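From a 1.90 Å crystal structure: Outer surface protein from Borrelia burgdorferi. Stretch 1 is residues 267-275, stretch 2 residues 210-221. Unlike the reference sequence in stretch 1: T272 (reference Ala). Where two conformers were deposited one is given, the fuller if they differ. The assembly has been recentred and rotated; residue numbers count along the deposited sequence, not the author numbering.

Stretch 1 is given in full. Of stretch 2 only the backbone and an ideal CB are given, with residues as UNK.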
# COMPACT_ATOMS: atom_id res chain seq x y z
N GLY A 267 -9.34 11.23 -4.46
CA GLY A 267 -9.94 11.13 -5.78
C GLY A 267 -10.28 12.48 -6.39
O GLY A 267 -10.11 12.70 -7.60
N SER A 268 -10.76 13.41 -5.57
CA SER A 268 -11.08 14.75 -6.07
C SER A 268 -9.84 15.46 -6.58
O SER A 268 -9.91 16.23 -7.54
CB SER A 268 -11.76 15.59 -5.00
OG SER A 268 -13.05 15.08 -4.71
N ILE A 269 -8.69 15.23 -5.93
CA ILE A 269 -7.45 15.83 -6.42
C ILE A 269 -7.03 15.19 -7.74
O ILE A 269 -6.62 15.89 -8.67
CB ILE A 269 -6.35 15.71 -5.35
CG1 ILE A 269 -6.75 16.52 -4.10
CG2 ILE A 269 -5.01 16.18 -5.90
CD1 ILE A 269 -5.99 16.08 -2.83
N MET A 270 -7.17 13.86 -7.86
CA MET A 270 -6.88 13.21 -9.14
C MET A 270 -7.78 13.76 -10.23
O MET A 270 -7.33 14.02 -11.35
CB MET A 270 -7.05 11.69 -9.04
CG MET A 270 -6.12 10.98 -8.05
SD MET A 270 -4.37 11.35 -8.28
CE MET A 270 -4.11 12.61 -7.02
N GLU A 271 -9.06 13.95 -9.92
CA GLU A 271 -9.99 14.49 -10.90
C GLU A 271 -9.54 15.86 -11.37
O GLU A 271 -9.52 16.14 -12.57
CB GLU A 271 -11.41 14.59 -10.31
CG GLU A 271 -12.40 15.20 -11.32
CD GLU A 271 -13.82 15.23 -10.77
OE1 GLU A 271 -14.04 15.88 -9.73
OE2 GLU A 271 -14.69 14.58 -11.36
N THR A 272 -9.12 16.72 -10.43
CA THR A 272 -8.60 18.03 -10.80
C THR A 272 -7.38 17.91 -11.71
O THR A 272 -7.28 18.59 -12.74
CB THR A 272 -8.24 18.84 -9.55
OG1 THR A 272 -9.45 19.14 -8.82
CG2 THR A 272 -7.54 20.14 -9.92
N LEU A 273 -6.42 17.05 -11.33
CA LEU A 273 -5.24 16.84 -12.16
C LEU A 273 -5.61 16.35 -13.55
O LEU A 273 -4.94 16.69 -14.54
CB LEU A 273 -4.30 15.83 -11.50
CG LEU A 273 -3.58 16.26 -10.23
CD1 LEU A 273 -2.81 15.07 -9.69
CD2 LEU A 273 -2.64 17.42 -10.54
N TYR A 274 -6.64 15.51 -13.65
CA TYR A 274 -6.98 14.87 -14.92
C TYR A 274 -7.47 15.86 -15.97
O TYR A 274 -7.42 15.56 -17.17
CB TYR A 274 -8.02 13.79 -14.64
CG TYR A 274 -8.41 12.92 -15.82
CD1 TYR A 274 -7.69 11.77 -16.14
CD2 TYR A 274 -9.50 13.28 -16.62
CE1 TYR A 274 -8.08 10.97 -17.21
CE2 TYR A 274 -9.88 12.51 -17.69
CZ TYR A 274 -9.17 11.36 -18.00
OH TYR A 274 -9.60 10.63 -19.09
N ASN A 275 -7.88 17.06 -15.53
CA ASN A 275 -8.39 18.11 -16.42
C ASN A 275 -7.40 18.48 -17.52
O ASN A 275 -7.83 18.95 -18.59
CB ASN A 275 -8.73 19.35 -15.61
CG ASN A 275 -9.99 19.19 -14.81
OD1 ASN A 275 -10.86 18.40 -15.17
ND2 ASN A 275 -10.12 19.97 -13.74
N UNK A 210 -16.55 5.67 -8.32
CA UNK A 210 -15.28 5.20 -7.74
C UNK A 210 -14.49 6.38 -7.15
O UNK A 210 -13.30 6.56 -7.42
CB UNK A 210 -14.44 4.48 -8.80
N UNK A 211 -15.18 7.18 -6.34
CA UNK A 211 -14.60 8.32 -5.62
C UNK A 211 -13.89 9.29 -6.58
O UNK A 211 -12.77 9.74 -6.33
CB UNK A 211 -13.62 7.82 -4.56
N UNK A 212 -14.57 9.61 -7.68
CA UNK A 212 -14.15 10.51 -8.75
C UNK A 212 -12.96 9.96 -9.53
O UNK A 212 -12.36 10.69 -10.34
CB UNK A 212 -13.80 11.88 -8.17
N UNK A 213 -12.59 8.70 -9.31
CA UNK A 213 -11.49 8.10 -10.05
C UNK A 213 -11.94 7.16 -11.16
O UNK A 213 -11.09 6.75 -11.98
CB UNK A 213 -10.58 7.34 -9.08
N UNK A 214 -13.23 6.84 -11.26
CA UNK A 214 -13.71 6.05 -12.40
C UNK A 214 -13.36 6.73 -13.71
O UNK A 214 -12.94 6.07 -14.67
CB UNK A 214 -15.22 5.83 -12.31
N UNK A 215 -13.53 8.05 -13.77
CA UNK A 215 -13.24 8.83 -14.96
C UNK A 215 -11.93 9.60 -14.85
O UNK A 215 -11.73 10.56 -15.60
CB UNK A 215 -14.39 9.80 -15.24
N UNK A 216 -11.04 9.21 -13.93
CA UNK A 216 -9.73 9.84 -13.86
C UNK A 216 -8.65 8.80 -13.57
O UNK A 216 -8.22 8.11 -14.50
CB UNK A 216 -9.72 10.93 -12.79
N UNK A 217 -8.21 8.66 -12.31
CA UNK A 217 -7.02 7.85 -12.03
C UNK A 217 -7.19 6.39 -12.46
O UNK A 217 -6.27 5.78 -13.01
CB UNK A 217 -6.69 7.91 -10.54
N UNK A 218 -8.34 5.79 -12.16
CA UNK A 218 -8.52 4.39 -12.52
C UNK A 218 -8.71 4.21 -14.02
O UNK A 218 -8.46 3.13 -14.54
CB UNK A 218 -9.72 3.80 -11.77
N UNK A 219 -9.19 5.23 -14.72
CA UNK A 219 -9.31 5.10 -16.17
C UNK A 219 -7.95 5.00 -16.84
O UNK A 219 -7.84 4.41 -17.93
CB UNK A 219 -10.09 6.29 -16.75
N UNK A 220 -6.91 5.54 -16.22
CA UNK A 220 -5.59 5.65 -16.83
C UNK A 220 -4.75 4.38 -16.70
O UNK A 220 -3.62 4.36 -17.20
CB UNK A 220 -4.83 6.82 -16.20
N UNK A 221 -5.23 3.37 -16.00
CA UNK A 221 -4.43 2.18 -15.73
C UNK A 221 -5.23 0.92 -16.03
O UNK A 221 -6.46 0.92 -16.00
CB UNK A 221 -3.95 2.17 -14.28

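Position 210 opens a type I' turn that runs to 213, closed by the backbone bond from N of 213 to O of 210 at 2.9 Å. Its phi/psi of 48/49 is left-handed, which favors glycine, asparagine or aspartate, but stretch 1 lies out of reach of the ideal CB and sets no preference. The residue is Q210, whose NE2 is hydrogen-bonded elsewhere in the structure.

At 211 phi/psi is again left-handed (55/46), and the CB points sideways, 5.1 Å from G267 CA. The backbone makes the contact: O of 211 lies 3.2 Å from G267 CA, with an angle of 158° at the hydrogen, a CA-H...O contact. An ideal CB on G267 would fall 1.8 Å from O of 211, so the approach depends on glycine. Many side chains would fit; F211 leads its ring away.

Position 212, with phi/psi of 67/10, would suit glycine or asparagine by backbone alone. Its CB, however, points toward the helix, 3.8 Å from G267 O and 4.2 Å from E271 CB, and the carboxylate of E271 favors a long polar or basic chain. K212 fits, yet its chain leads away at the end: CG lies 4.1 Å from S268 OG and CD 3.8 Å from E271 OE1, so the contact with E271 is made through methylene. A water bridges the stretches instead, donating to K212 O at 3.0 Å and to E271 OE2 at 2.7 Å.

At 213 the CB is sideways and 5.1 Å from G267 CA, with the M270 side chain beyond; a flexible apolar residue such as leucine or methionine would suit. M213 places CG 3.6 Å from G267 CA and SD 4.3 Å from M270 CG.

Position 214 is out of reach, leaving its choice open; K214 makes a salt bridge with the next residue. At 215 the ideal CB has nothing of stretch 1 close by, although the backbone O lies 3.4 Å from Y274 CE2, over a ring face. A polar residue is plausible, and D215 receives K214 NZ on OD1 at 3.1 Å.

Position 216 is tight: its CB is 3.8 Å from Y274 CB and 4.0 Å from E271 CA, favoring glycine, alanine or serine. Its CA sits 3.9 Å from the Y274 ring centroid, 24° off the normal, a CH-pi contact. S216 adds a hydroxyl, in the p rotamer, that donates from OG to K212 O at 2.8 Å and rests 3.9 Å from M270 CB.

At 217 the CB is 4.0 Å from M270 CG, so a small apolar residue would suit; A217 makes that contact with its methyl. Position 218 is out of reach and undetermined; it is F218.

At 219 the CB points toward stretch 1, 5.0 Å from Y274 OH, inviting a polar chain. E219 brings OE1 within 3.2 Å of Y274 OH. At 220 the CB, 5.4 Å from Y274 CE1, suits a branched apolar residue; L220 sets CD1 3.9 Å from Y274 CD1, at the ring edge. Position 221, out of reach, is L221.

Stretch 2, residues 210-221: QFKMKDSAFELL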
# COMPACT_ATOMS: atom_id res chain seq x y z
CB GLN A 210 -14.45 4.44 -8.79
CG GLN A 210 -15.24 3.28 -9.42
CD GLN A 210 -14.62 2.73 -10.71
OE1 GLN A 210 -13.48 3.02 -11.05
NE2 GLN A 210 -15.40 1.94 -11.44
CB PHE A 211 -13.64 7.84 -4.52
CG PHE A 211 -14.28 6.85 -3.57
CD1 PHE A 211 -15.15 7.27 -2.58
CD2 PHE A 211 -14.03 5.48 -3.71
CE1 PHE A 211 -15.76 6.36 -1.72
CE2 PHE A 211 -14.63 4.56 -2.86
CZ PHE A 211 -15.50 5.00 -1.86
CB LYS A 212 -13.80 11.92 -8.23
CG LYS A 212 -14.88 12.53 -7.32
CD LYS A 212 -16.05 13.09 -8.09
CE LYS A 212 -17.15 13.58 -7.13
NZ LYS A 212 -17.78 12.47 -6.35
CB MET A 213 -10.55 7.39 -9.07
CG MET A 213 -9.80 8.43 -8.21
SD MET A 213 -8.65 7.72 -7.02
CE MET A 213 -9.85 7.09 -5.82
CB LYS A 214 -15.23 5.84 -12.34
CG LYS A 214 -15.77 5.01 -13.53
CD LYS A 214 -17.26 4.71 -13.39
CE LYS A 214 -18.15 5.90 -13.78
NZ LYS A 214 -18.13 6.21 -15.25
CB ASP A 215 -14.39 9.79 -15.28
CG ASP A 215 -15.69 9.07 -15.58
OD1 ASP A 215 -15.64 7.93 -16.06
OD2 ASP A 215 -16.76 9.68 -15.38
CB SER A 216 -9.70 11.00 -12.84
OG SER A 216 -9.82 10.60 -11.49
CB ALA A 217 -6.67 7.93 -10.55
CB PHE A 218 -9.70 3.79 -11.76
CG PHE A 218 -9.49 3.73 -10.26
CD1 PHE A 218 -8.22 3.49 -9.75
CD2 PHE A 218 -10.55 3.90 -9.38
CE1 PHE A 218 -8.01 3.42 -8.36
CE2 PHE A 218 -10.36 3.82 -8.00
CZ PHE A 218 -9.08 3.57 -7.48
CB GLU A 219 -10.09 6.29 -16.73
CG GLU A 219 -10.57 6.08 -18.17
CD GLU A 219 -11.62 7.08 -18.58
OE1 GLU A 219 -11.54 8.24 -18.12
OE2 GLU A 219 -12.54 6.72 -19.35
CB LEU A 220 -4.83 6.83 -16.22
CG LEU A 220 -5.45 8.19 -16.58
CD1 LEU A 220 -4.75 9.26 -15.75
CD2 LEU A 220 -5.26 8.42 -18.06
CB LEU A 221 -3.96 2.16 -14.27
CG LEU A 221 -3.06 3.30 -13.83
CD1 LEU A 221 -2.96 3.28 -12.32
CD2 LEU A 221 -1.67 3.14 -14.46
O HOH W 1 -13.73 12.26 -12.43
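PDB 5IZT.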